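Local coordinates for beta-galactosidase (Geobacillus stearothermophilus, PDB 4OIF) that hydrolyses beta-galactosides as an intracellular family 42 glycosidase, probably releasing terminal non-reducing beta-D-galactose, and assembles as a homotrimer, at the interface of chains A and B. Numbering follows the deposited sequence. Chains: chain A/B, Beta-galactosidase.

The interface of chains A and B. Residues chain A 195-196, 216, 218; chain B 368-370.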
# COMPACT_ATOMS: atom_id res chain seq x y z
N PHE A 195 -22.82 14.35 17.77
CA PHE A 195 -22.48 13.01 17.32
C PHE A 195 -21.14 12.54 17.92
O PHE A 195 -20.14 13.25 17.83
CB PHE A 195 -22.44 13.00 15.78
CG PHE A 195 -22.04 11.68 15.19
CD1 PHE A 195 -22.95 10.64 15.11
CD2 PHE A 195 -20.76 11.49 14.69
CE1 PHE A 195 -22.59 9.42 14.56
CE2 PHE A 195 -20.40 10.27 14.13
CZ PHE A 195 -21.31 9.23 14.07
N TRP A 196 -21.15 11.37 18.55
CA TRP A 196 -19.96 10.80 19.19
C TRP A 196 -19.38 11.72 20.27
O TRP A 196 -18.17 11.71 20.53
CB TRP A 196 -18.88 10.48 18.14
CG TRP A 196 -19.23 9.27 17.32
CD1 TRP A 196 -20.31 8.47 17.47
CD2 TRP A 196 -18.48 8.74 16.22
NE1 TRP A 196 -20.29 7.46 16.53
CE2 TRP A 196 -19.18 7.60 15.75
CE3 TRP A 196 -17.30 9.12 15.57
CZ2 TRP A 196 -18.74 6.85 14.67
CZ3 TRP A 196 -16.86 8.36 14.49
CH2 TRP A 196 -17.58 7.24 14.05
N THR A 216 -12.96 12.56 12.00
CA THR A 216 -14.31 12.07 11.76
C THR A 216 -15.37 13.17 11.81
O THR A 216 -16.57 12.89 11.69
CB THR A 216 -14.70 10.97 12.78
OG1 THR A 216 -14.80 11.54 14.09
CG2 THR A 216 -13.67 9.86 12.79
N HIS A 218 -16.67 16.12 9.72
CA HIS A 218 -16.58 16.67 8.37
C HIS A 218 -16.44 18.19 8.38
O HIS A 218 -15.66 18.74 7.61
CB HIS A 218 -17.81 16.28 7.54
CG HIS A 218 -17.93 14.80 7.28
ND1 HIS A 218 -16.95 14.07 6.65
CD2 HIS A 218 -18.94 13.93 7.55
CE1 HIS A 218 -17.34 12.81 6.55
NE2 HIS A 218 -18.54 12.70 7.09
N SER B 368 -21.73 15.12 10.28
CA SER B 368 -20.63 14.34 10.83
C SER B 368 -20.54 12.94 10.17
O SER B 368 -21.26 12.63 9.20
CB SER B 368 -20.75 14.23 12.36
OG SER B 368 -19.46 14.13 12.94
N PHE B 369 -19.68 12.09 10.73
CA PHE B 369 -19.16 10.91 10.05
C PHE B 369 -20.21 9.93 9.51
O PHE B 369 -19.97 9.28 8.50
CB PHE B 369 -18.22 10.16 10.99
CG PHE B 369 -17.15 9.37 10.28
CD1 PHE B 369 -16.11 10.01 9.62
CD2 PHE B 369 -17.18 7.97 10.27
CE1 PHE B 369 -15.11 9.29 8.96
CE2 PHE B 369 -16.18 7.24 9.62
CZ PHE B 369 -15.14 7.91 8.97
N GLU B 370 -21.35 9.82 10.18
CA GLU B 370 -22.33 8.82 9.77
C GLU B 370 -23.64 9.41 9.30
O GLU B 370 -24.67 8.74 9.33
CB GLU B 370 -22.57 7.83 10.92
CG GLU B 370 -21.41 6.85 11.14
CD GLU B 370 -21.60 5.94 12.36
OE1 GLU B 370 -22.47 6.21 13.20
OE2 GLU B 370 -20.86 4.94 12.48
O HOH W 1 -22.48 5.60 15.98
O HOH W 2 -19.39 14.95 15.74
O HOH W 3 -17.37 12.68 14.41
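B:Ser368, B:Phe369 and B:Glu370 form a loop tip that reaches into chain A; B:Ser368 has a positive phi with psi near extended, while B:Phe369 has helix-like torsions. B:Phe369 is the wedge of this tip. Its CB and ring lie against the backbone and side chain of A:Thr216, with CD1 3.5 Å from the threonine CA and the methyl CG2 over one ring face, near the rim. The small, branched threonine suits this place, since its methyl packs on the ring while its hydroxyl OG1 binds water 3. Water 3 also joins A:Thr216 O and lies 2.9 Å from the hydroxyl OG of B:Ser368, and water 2 links the same OG to the carbonyl of A:Phe195. A serine fits here because its short side chain serves both waters, whereas its direct bond to A:Thr216 O is weak. The imidazole edge of A:His218, CD2 and NE2, packs against B:Ser368 O and B:Phe369 CA. On the other flank, A:Phe195 turns its ring away from its own backbone N (chi1 178°), placing CD2 3.6 Å from B:Ser368 CB and CZ 3.7 Å from B:Glu370 CB. The carboxylate of B:Glu370 sits at this ring's edge, its plane tilted 61° from the ring. A:Trp196 lays its indole over A:Phe195, with CE2 of A:Phe195 over the indole centre, and sends NE1 to water 1 in a nearly straight bond (168° at H). Water 1 lies 2.8 Å from B:Glu370 OE1; the extended glutamate combines an aliphatic stem with a polar end. Replacing A:Phe195 by an alanine would probably strip B:Ser368 and the stem of B:Glu370 of their apolar partner and leave one face of the A:Trp196 indole without the ring that packs on it. The patch belongs to the trimer interface, between a chain B loop and, on chain A, the 3-10 helix 195-197 with the start of helix 218-246; its centre is about 31 Å from A:Glu158, the likely proton donor, so its part is probably in assembly.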